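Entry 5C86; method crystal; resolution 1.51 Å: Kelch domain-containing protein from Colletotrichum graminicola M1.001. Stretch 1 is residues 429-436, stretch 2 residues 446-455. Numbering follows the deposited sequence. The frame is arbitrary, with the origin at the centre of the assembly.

Stretch 1 429-436: QRRIPLDG
Stretch 2 (446-455) TVNVPNDYGV

A strand begins at Arg431 and includes Ile432 and Pro433, and 446-448 end another. Alternation points Arg430, Ile432 and Leu434 toward the second stretch, while Arg431 and Pro433 are out of its reach. The two stretches run antiparallel: Gly436 CA lies 4.7 Å from Val447 CA, and Ile432 CA 7.8 Å from Val455 CA. Together they bury 421 Å².

Direct hydrogen bonding comes from Arg430, extended at phi/psi -156/155, with chi1 to chi3 p, t, p. Arg430 NH1 donates to Val455 O at 3.0 Å and, weakly, to Gly454 O at 2.9 Å. Both carbonyls sit at the guanidinium edge, near its plane. The receiving turn has helical phi/psi at 453-455. Asp452 braces it: Gly454 N donates to Asp452 OD1 (2.8 Å) and Val455 N to Asp452 O (2.9 Å).

Apolar contacts fill the middle. Ile432 (m, t) places CG2 3.5 Å from Pro450 CG and CD1 4.0 Å from Val455 CG1; Val455 is t. Leu434 (m, t) sets CB 3.9 Å from Val447 CG1 and CD2 4.2 Å from Pro450 CD. Val447 is m. Ile432, Leu434, Val447 and Val455 are buried, and Pro450 is partly exposed; their apolar side chains suit packing carbon against carbon.

At the other end, water 1 bridges the backbones, donating to Asp435 O (2.8 Å) and accepting from Asn448 N (2.9 Å). Gly436 CA makes a CA-H...O contact with Thr446 O at 3.3 Å.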

# COMPACT_ATOMS: atom_id res chain seq x y z
N GLN A 429 0.05 -0.32 -3.99
CA GLN A 429 -0.43 0.95 -4.46
C GLN A 429 0.57 1.59 -5.46
O GLN A 429 1.69 1.74 -5.16
CB GLN A 429 -0.76 1.94 -3.33
CG GLN A 429 0.37 2.43 -2.59
CD GLN A 429 0.02 3.62 -1.59
OE1 GLN A 429 -0.92 4.44 -1.74
NE2 GLN A 429 0.81 3.68 -0.61
N ARG A 430 0.02 2.02 -6.56
CA ARG A 430 0.71 2.89 -7.49
C ARG A 430 -0.28 3.65 -8.27
O ARG A 430 -1.42 3.22 -8.49
CB ARG A 430 1.61 2.05 -8.42
CG ARG A 430 0.91 1.03 -9.27
CD ARG A 430 1.83 0.34 -10.27
NE ARG A 430 2.88 -0.38 -9.55
CZ ARG A 430 4.12 -0.66 -10.03
NH1 ARG A 430 4.45 -0.40 -11.33
NH2 ARG A 430 4.96 -1.27 -9.22
N ARG A 431 0.13 4.79 -8.76
CA ARG A 431 -0.70 5.65 -9.59
C ARG A 431 -0.11 5.81 -11.01
O ARG A 431 1.09 6.03 -11.15
CB ARG A 431 -0.78 7.04 -9.02
CG ARG A 431 -1.40 8.09 -9.93
CD ARG A 431 -1.59 9.42 -9.19
NE ARG A 431 -1.96 10.54 -10.09
CZ ARG A 431 -1.11 11.19 -10.86
NH1 ARG A 431 0.19 10.93 -10.83
NH2 ARG A 431 -1.55 12.18 -11.59
N ILE A 432 -0.97 5.70 -11.98
CA ILE A 432 -0.72 5.93 -13.39
C ILE A 432 -1.60 7.08 -13.85
O ILE A 432 -2.81 6.94 -13.91
CB ILE A 432 -1.01 4.65 -14.17
CG1 ILE A 432 0.04 3.58 -13.76
CG2 ILE A 432 -1.10 4.91 -15.71
CD1 ILE A 432 -0.40 2.19 -14.19
N PRO A 433 -1.02 8.22 -14.21
CA PRO A 433 -1.85 9.27 -14.85
C PRO A 433 -2.20 8.86 -16.23
O PRO A 433 -1.48 8.08 -16.87
CB PRO A 433 -0.93 10.48 -14.89
CG PRO A 433 0.41 9.92 -14.90
CD PRO A 433 0.39 8.58 -14.21
N LEU A 434 -3.37 9.30 -16.71
CA LEU A 434 -3.84 8.92 -18.04
C LEU A 434 -4.37 10.13 -18.78
O LEU A 434 -5.19 10.81 -18.27
CB LEU A 434 -4.97 7.91 -17.96
CG LEU A 434 -4.69 6.57 -17.25
CD1 LEU A 434 -6.00 5.90 -16.95
CD2 LEU A 434 -3.93 5.66 -18.15
N ASP A 435 -3.90 10.34 -20.00
CA ASP A 435 -4.43 11.45 -20.83
C ASP A 435 -5.61 10.92 -21.64
O ASP A 435 -5.46 9.88 -22.26
CB ASP A 435 -3.35 11.83 -21.85
CG ASP A 435 -2.07 12.42 -21.27
OD1 ASP A 435 -2.18 13.14 -20.27
OD2 ASP A 435 -0.97 12.25 -21.93
N GLY A 436 -6.76 11.58 -21.67
CA GLY A 436 -7.91 11.15 -22.41
C GLY A 436 -8.18 11.96 -23.67
O GLY A 436 -8.10 13.18 -23.63
N THR A 446 -11.33 8.78 -24.19
CA THR A 446 -10.72 7.49 -24.31
C THR A 446 -9.27 7.59 -23.85
O THR A 446 -8.56 8.50 -24.23
CB THR A 446 -10.80 6.95 -25.76
OG1 THR A 446 -12.21 6.82 -26.12
CG2 THR A 446 -10.08 5.61 -25.90
N VAL A 447 -8.88 6.65 -23.03
CA VAL A 447 -7.53 6.50 -22.50
C VAL A 447 -6.97 5.18 -22.98
O VAL A 447 -7.71 4.29 -23.41
CB VAL A 447 -7.52 6.51 -20.93
CG1 VAL A 447 -7.99 7.84 -20.41
CG2 VAL A 447 -8.29 5.33 -20.30
N ASN A 448 -5.66 5.02 -22.84
CA ASN A 448 -5.12 3.69 -23.03
C ASN A 448 -4.34 3.31 -21.77
O ASN A 448 -3.53 4.07 -21.23
CB ASN A 448 -4.11 3.64 -24.18
CG ASN A 448 -4.68 3.81 -25.55
OD1 ASN A 448 -5.91 3.83 -25.79
ND2 ASN A 448 -3.76 3.87 -26.50
N VAL A 449 -4.47 2.05 -21.40
CA VAL A 449 -3.64 1.49 -20.33
C VAL A 449 -2.18 1.44 -20.80
O VAL A 449 -2.00 1.08 -21.95
CB VAL A 449 -4.11 0.11 -19.97
CG1 VAL A 449 -3.18 -0.53 -18.96
CG2 VAL A 449 -5.51 0.19 -19.39
N PRO A 450 -1.19 1.76 -19.96
CA PRO A 450 0.17 1.64 -20.37
C PRO A 450 0.48 0.25 -20.99
O PRO A 450 -0.02 -0.76 -20.59
CB PRO A 450 0.94 1.79 -19.06
CG PRO A 450 0.06 2.75 -18.26
CD PRO A 450 -1.31 2.36 -18.61
N ASN A 451 1.37 0.28 -22.02
CA ASN A 451 1.74 -0.99 -22.59
C ASN A 451 2.68 -1.86 -21.81
O ASN A 451 2.72 -3.07 -22.05
CB ASN A 451 2.37 -0.69 -23.94
CG ASN A 451 1.38 -0.76 -25.03
OD1 ASN A 451 0.77 -1.81 -25.30
ND2 ASN A 451 1.21 0.39 -25.72
N ASP A 452 3.39 -1.34 -20.84
CA ASP A 452 4.39 -2.10 -20.14
C ASP A 452 3.77 -2.59 -18.82
O ASP A 452 3.33 -1.78 -17.97
CB ASP A 452 5.57 -1.17 -19.82
CG ASP A 452 6.83 -1.93 -19.47
OD1 ASP A 452 6.78 -2.87 -18.68
OD2 ASP A 452 7.90 -1.56 -20.06
N TYR A 453 3.79 -3.90 -18.64
CA TYR A 453 3.28 -4.51 -17.42
C TYR A 453 4.11 -4.19 -16.21
O TYR A 453 3.61 -4.45 -15.11
CB TYR A 453 3.09 -6.02 -17.53
CG TYR A 453 1.89 -6.42 -18.33
CD1 TYR A 453 0.61 -6.39 -17.84
CD2 TYR A 453 2.03 -6.90 -19.65
CE1 TYR A 453 -0.48 -6.75 -18.58
CE2 TYR A 453 0.93 -7.29 -20.36
CZ TYR A 453 -0.30 -7.25 -19.87
OH TYR A 453 -1.44 -7.56 -20.60
N GLY A 454 5.32 -3.65 -16.37
CA GLY A 454 6.10 -3.17 -15.25
C GLY A 454 5.61 -1.88 -14.68
O GLY A 454 5.90 -1.55 -13.55
N VAL A 455 4.83 -1.17 -15.51
CA VAL A 455 4.16 0.05 -15.16
C VAL A 455 2.74 -0.30 -14.67
O VAL A 455 2.42 -0.11 -13.48
CB VAL A 455 4.10 1.03 -16.34
CG1 VAL A 455 3.20 2.24 -16.02
CG2 VAL A 455 5.52 1.48 -16.69
O HOH W 1 -4.29 7.38 -21.94